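Local coordinates for CutA1 (Shewanella, PDB 3AHP), which probably contributes to tolerance of divalent metal ions, as a trimeric member of the CutA1 family with a GlnB-like fold, at residues 11-16 / 77-82; 20-25 / 73-78. All blocks are in the same frame, centred on the assembly; numbering follows the deposited sequence.

Interaction 1: 11-16 / 77-82; sequences TTCPDA and TMHPYE
Pro14 meets three residues of the 77-82 segment at once: the imidazole of His79, the ring of Pro80 and the phenol end of Tyr81. The evidence for close packing is clearest at its CG, which lies 3.9 Å from Pro80 CG and 3.7 Å from Tyr81 CZ. Tyr81 OH also leans on this carbon, at 3.6 Å from Pro14 CG, while the two side chains run alongside each other in opposing senses. Deeper in, His79 is the first residue to leave helical geometry after helix 68-78. Its chi1 of -162° sets CG anti to the backbone N, and the end of the side chain comes nearer to the strand than its CB direction suggests. The Thr12 carbonyl lies near the ring plane at its edge, but the orientation of the imidazole is doubtful and no bond is assigned. Cys13 SG sits 5.0 Å from the centroid of the His79 ring and 59° off its normal, an oblique approach. Thr12, Cys13 and His79 are buried; Pro80 and Tyr81, by contrast, are exposed and form the loose, solvent-facing side of the contact. The whole contact buries 215 Å², both sides summed, with Pro14 the largest single share. Just past it, Asp15 is the N-cap of helix 16-28, its OD1 bonded to Ile18 N. The contact thus joins the end of strand 6-13, held to strand 50-64 by backbone bonds from Thr11 and Cys13, to the turn leaving helix 68-78, with Pro84 against His79 and Gln36 of the second subunit packed on Thr12.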
loop_
_atom_site.group_PDB
_atom_site.type_symbol
_atom_site.label_atom_id
_atom_site.label_comp_id
_atom_site.label_asym_id
_atom_site.label_seq_id
_atom_site.Cartn_x
_atom_site.Cartn_y
_atom_site.Cartn_z
ATOM N N THR B 11 -7.537 2.304 -4.373
ATOM C CA THR B 11 -8.342 3.249 -5.127
ATOM C C THR B 11 -8.476 4.535 -4.335
ATOM O O THR B 11 -7.894 4.679 -3.289
ATOM C CB THR B 11 -9.730 2.666 -5.487
ATOM O OG1 THR B 11 -10.404 3.565 -6.367
ATOM C CG2 THR B 11 -10.572 2.460 -4.258
ATOM N N THR B 12 -9.273 5.460 -4.823
ATOM C CA THR B 12 -9.160 6.839 -4.399
ATOM C C THR B 12 -10.517 7.471 -4.622
ATOM O O THR B 12 -11.194 7.107 -5.559
ATOM C CB THR B 12 -8.099 7.552 -5.262
ATOM O OG1 THR B 12 -7.044 8.056 -4.432
ATOM C CG2 THR B 12 -8.723 8.650 -6.085
ATOM N N CYS B 13 -10.969 8.313 -3.704
ATOM C CA CYS B 13 -12.198 9.068 -3.902
ATOM C C CYS B 13 -11.945 10.547 -3.712
ATOM O O CYS B 13 -11.051 10.912 -2.964
ATOM C CB CYS B 13 -13.269 8.603 -2.922
ATOM S SG CYS B 13 -14.005 7.015 -3.331
ATOM N N PRO B 14 -12.761 11.411 -4.354
ATOM C CA PRO B 14 -12.537 12.863 -4.302
ATOM C C PRO B 14 -12.753 13.462 -2.926
ATOM O O PRO B 14 -12.206 14.515 -2.637
ATOM C CB PRO B 14 -13.570 13.412 -5.278
ATOM C CG PRO B 14 -13.788 12.306 -6.233
ATOM C CD PRO B 14 -13.768 11.072 -5.370
ATOM N N ASP B 15 -13.506 12.783 -2.072
ATOM C CA ASP B 15 -13.546 13.144 -0.663
ATOM C C ASP B 15 -14.022 11.969 0.181
ATOM O O ASP B 15 -14.385 10.924 -0.364
ATOM C CB ASP B 15 -14.476 14.331 -0.450
ATOM C CG ASP B 15 -15.903 13.997 -0.785
ATOM O OD1 ASP B 15 -16.513 13.187 -0.048
ATOM O OD2 ASP B 15 -16.399 14.516 -1.806
ATOM N N ALA B 16 -14.085 12.179 1.496
ATOM C CA ALA B 16 -14.295 11.097 2.452
ATOM C C ALA B 16 -15.734 10.603 2.480
ATOM O O ALA B 16 -15.971 9.433 2.770
ATOM C CB ALA B 16 -13.847 11.507 3.860
ATOM N N THR B 77 -18.803 2.489 -11.062
ATOM C CA THR B 77 -20.069 3.183 -11.274
ATOM C C THR B 77 -20.530 4.169 -10.192
ATOM O O THR B 77 -21.170 5.176 -10.493
ATOM C CB THR B 77 -21.237 2.274 -11.809
ATOM O OG1 THR B 77 -22.400 2.459 -11.003
ATOM C CG2 THR B 77 -20.872 0.819 -11.858
ATOM N N MET B 78 -20.152 3.920 -8.945
ATOM C CA MET B 78 -20.433 4.867 -7.864
ATOM C C MET B 78 -19.497 6.060 -7.859
ATOM O O MET B 78 -19.832 7.102 -7.329
ATOM C CB MET B 78 -20.384 4.173 -6.504
ATOM C CG MET B 78 -21.423 3.092 -6.358
ATOM S SD MET B 78 -21.627 2.476 -4.680
ATOM C CE MET B 78 -22.074 3.968 -3.765
ATOM N N HIS B 79 -18.293 5.878 -8.375
ATOM C CA HIS B 79 -17.313 6.942 -8.441
ATOM C C HIS B 79 -17.753 8.030 -9.420
ATOM O O HIS B 79 -18.316 7.729 -10.475
ATOM C CB HIS B 79 -15.969 6.360 -8.878
ATOM C CG HIS B 79 -14.798 7.242 -8.582
ATOM N ND1 HIS B 79 -13.932 7.002 -7.535
ATOM C CD2 HIS B 79 -14.335 8.350 -9.207
ATOM C CE1 HIS B 79 -12.978 7.914 -7.540
ATOM N NE2 HIS B 79 -13.199 8.741 -8.544
ATOM N N PRO B 80 -17.440 9.298 -9.100
ATOM C CA PRO B 80 -17.930 10.372 -9.963
ATOM C C PRO B 80 -17.133 10.547 -11.246
ATOM O O PRO B 80 -17.681 11.073 -12.213
ATOM C CB PRO B 80 -17.838 11.638 -9.097
ATOM C CG PRO B 80 -17.139 11.266 -7.856
ATOM C CD PRO B 80 -17.094 9.760 -7.745
ATOM N N TYR B 81 -15.862 10.126 -11.259
ATOM C CA TYR B 81 -15.036 10.221 -12.465
ATOM C C TYR B 81 -15.217 9.008 -13.391
ATOM O O TYR B 81 -15.368 7.887 -12.928
ATOM C CB TYR B 81 -13.557 10.324 -12.139
ATOM C CG TYR B 81 -13.137 11.376 -11.155
ATOM C CD1 TYR B 81 -11.980 11.191 -10.405
ATOM C CD2 TYR B 81 -13.815 12.586 -11.042
ATOM C CE1 TYR B 81 -11.548 12.126 -9.514
ATOM C CE2 TYR B 81 -13.373 13.565 -10.151
ATOM C CZ TYR B 81 -12.228 13.321 -9.392
ATOM O OH TYR B 81 -11.763 14.233 -8.460
ATOM N N GLU B 82 -15.120 9.242 -14.698
ATOM C CA GLU B 82 -15.261 8.194 -15.691
ATOM C C GLU B 82 -14.204 7.125 -15.497
ATOM O O GLU B 82 -14.452 5.960 -15.757
ATOM C CB GLU B 82 -15.115 8.774 -17.094
ATOM C CG GLU B 82 -16.409 9.058 -17.800
ATOM C CD GLU B 82 -16.192 9.699 -19.174
ATOM O OE1 GLU B 82 -16.955 10.629 -19.518
ATOM O OE2 GLU B 82 -15.277 9.263 -19.908
#

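Interaction 2: 20-25 / 73-78; sequences CRIATA and QLVITM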
loop_
_atom_site.group_PDB
_atom_site.type_symbol
_atom_site.label_atom_id
_atom_site.label_comp_id
_atom_site.label_asym_id
_atom_site.label_seq_id
_atom_site.Cartn_x
_atom_site.Cartn_y
_atom_site.Cartn_z
ATOM N N CYS B 20 -16.766 6.766 2.094
ATOM C CA CYS B 20 -17.641 6.134 3.043
ATOM C C CYS B 20 -18.852 5.477 2.399
ATOM O O CYS B 20 -19.245 4.378 2.768
ATOM C CB CYS B 20 -18.088 7.130 4.092
ATOM S SG CYS B 20 -18.911 6.306 5.463
ATOM N N ARG B 21 -19.472 6.181 1.467
ATOM C CA ARG B 21 -20.618 5.677 0.753
ATOM C C ARG B 21 -20.257 4.402 -0.032
ATOM O O ARG B 21 -20.953 3.397 0.058
ATOM C CB ARG B 21 -21.159 6.782 -0.157
ATOM C CG ARG B 21 -22.604 6.608 -0.616
ATOM C CD ARG B 21 -23.257 7.961 -0.991
ATOM N NE ARG B 21 -22.878 8.434 -2.331
ATOM C CZ ARG B 21 -22.328 9.625 -2.585
ATOM N NH1 ARG B 21 -22.085 10.484 -1.590
ATOM N NH2 ARG B 21 -22.009 9.950 -3.835
ATOM N N ILE B 22 -19.170 4.449 -0.793
ATOM C CA ILE B 22 -18.690 3.292 -1.524
ATOM C C ILE B 22 -18.222 2.178 -0.593
ATOM O O ILE B 22 -18.617 1.029 -0.768
ATOM C CB ILE B 22 -17.587 3.673 -2.551
ATOM C CG1 ILE B 22 -18.134 4.702 -3.553
ATOM C CG2 ILE B 22 -17.069 2.431 -3.287
ATOM C CD1 ILE B 22 -17.085 5.435 -4.381
ATOM N N ALA B 23 -17.399 2.500 0.403
ATOM C CA ALA B 23 -17.067 1.510 1.453
ATOM C C ALA B 23 -18.293 0.758 2.009
ATOM O O ALA B 23 -18.319 -0.477 2.024
ATOM C CB ALA B 23 -16.299 2.169 2.603
ATOM N N THR B 24 -19.277 1.513 2.497
ATOM C CA THR B 24 -20.509 0.956 3.045
ATOM C C THR B 24 -21.203 0.005 2.052
ATOM O O THR B 24 -21.537 -1.131 2.386
ATOM C CB THR B 24 -21.474 2.083 3.539
ATOM O OG1 THR B 24 -20.829 2.853 4.554
ATOM C CG2 THR B 24 -22.739 1.518 4.117
ATOM N N ALA B 25 -21.367 0.446 0.817
ATOM C CA ALA B 25 -21.973 -0.396 -0.186
ATOM C C ALA B 25 -21.192 -1.707 -0.299
ATOM O O ALA B 25 -21.739 -2.804 -0.169
ATOM C CB ALA B 25 -22.037 0.342 -1.535
ATOM N N GLN B 73 -17.096 -3.205 -10.880
ATOM C CA GLN B 73 -18.360 -2.707 -11.382
ATOM C C GLN B 73 -19.019 -1.737 -10.403
ATOM O O GLN B 73 -19.274 -0.597 -10.741
ATOM C CB GLN B 73 -19.297 -3.867 -11.734
ATOM C CG GLN B 73 -20.420 -3.490 -12.703
ATOM C CD GLN B 73 -19.908 -2.701 -13.903
ATOM O OE1 GLN B 73 -20.050 -1.478 -13.958
ATOM N NE2 GLN B 73 -19.245 -3.385 -14.824
ATOM N N LEU B 74 -19.170 -2.147 -9.157
ATOM C CA LEU B 74 -19.737 -1.281 -8.141
ATOM C C LEU B 74 -18.918 0.002 -7.913
ATOM O O LEU B 74 -19.475 1.108 -7.896
ATOM C CB LEU B 74 -19.949 -2.049 -6.826
ATOM C CG LEU B 74 -20.740 -1.335 -5.724
ATOM C CD1 LEU B 74 -22.011 -0.753 -6.295
ATOM C CD2 LEU B 74 -21.096 -2.271 -4.586
ATOM N N VAL B 75 -17.613 -0.136 -7.704
ATOM C CA VAL B 75 -16.815 1.023 -7.354
ATOM C C VAL B 75 -16.783 2.007 -8.520
ATOM O O VAL B 75 -17.099 3.194 -8.345
ATOM C CB VAL B 75 -15.378 0.669 -6.887
ATOM C CG1 VAL B 75 -14.547 1.937 -6.722
ATOM C CG2 VAL B 75 -15.420 -0.099 -5.568
ATOM N N ILE B 76 -16.498 1.496 -9.717
ATOM C CA ILE B 76 -16.364 2.351 -10.889
ATOM C C ILE B 76 -17.646 3.147 -11.134
ATOM O O ILE B 76 -17.586 4.351 -11.357
ATOM C CB ILE B 76 -15.965 1.543 -12.162
ATOM C CG1 ILE B 76 -14.445 1.431 -12.289
ATOM C CG2 ILE B 76 -16.523 2.200 -13.417
ATOM C CD1 ILE B 76 -13.730 1.223 -10.973
ATOM N N THR B 77 -18.803 2.489 -11.062
ATOM C CA THR B 77 -20.069 3.183 -11.274
ATOM C C THR B 77 -20.530 4.169 -10.192
ATOM O O THR B 77 -21.170 5.176 -10.493
ATOM C CB THR B 77 -21.237 2.274 -11.809
ATOM O OG1 THR B 77 -22.400 2.459 -11.003
ATOM C CG2 THR B 77 -20.872 0.819 -11.858
ATOM N N MET B 78 -20.152 3.920 -8.945
ATOM C CA MET B 78 -20.433 4.867 -7.864
ATOM C C MET B 78 -19.497 6.060 -7.859
ATOM O O MET B 78 -19.832 7.102 -7.329
ATOM C CB MET B 78 -20.384 4.173 -6.504
ATOM C CG MET B 78 -21.423 3.092 -6.358
ATOM S SD MET B 78 -21.627 2.476 -4.680
ATOM C CE MET B 78 -22.074 3.968 -3.765
#
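Ile22 directs CG1 anti to its carbonyl carbon (chi1 -59°), towards Met78, and its CG2 branch towards Val75. Met78 has the same first-torsion arrangement, but a bend at chi3 (59°) turns CE back to Ile22 and the Arg21 carbonyl. The result is a divided contact: Ile22 CG1 lies 3.7 Å from Met78 CB, where the two side chains pass with their ends pointing opposite ways, whereas Ile22 CG2 lies 3.8 Å from Val75 CG2, where they cross at about a right angle. One turn further on, Ala25 CB rests 3.8 Å from Met78 SD and 4.1 Å from Leu74 CD2, so this small residue accepts both longer chains. From the Arg21 side chain, CG is what reaches Met78 CE, at 4.1 Å, crossing it at a slant. All the contacts between side chains are apolar, and 301 Å² is buried in total. The segment axes approach to 10.3 Å at 155°, hence nearly antiparallel, with Ile22 and Val75 nearest by CA. Outside the pair, Val75 also packs on Phe86 of strand 86-94, and Ala23 turns away to Val35 and Ile37 of strand 34-38. Two antiparallel helices side by side over one face of an antiparallel sheet are the hallmark of the ferredoxin-like fold shared by the GlnB-like proteins.

Overall arrangement
Interactions 1 and 2 are neighbours, with centres about 8 Å apart, and share Thr77 and Met78 at the end of helix 68-78. Ile22 is the physical bridge: its CD1 lies 3.6 Å from Cys13 SG and 4.2 Å from His79 N, both packing contacts. Strand 6-13 and helix 16-28 follow one another in the chain, so the two contacts fix successive parts of one strand-helix unit against a single partner. In interaction 2 this partner is the flank of helix 68-78; in 11-16 / 77-82 it is the turn beyond its end. Both contacts lie within one subunit and are partly buried.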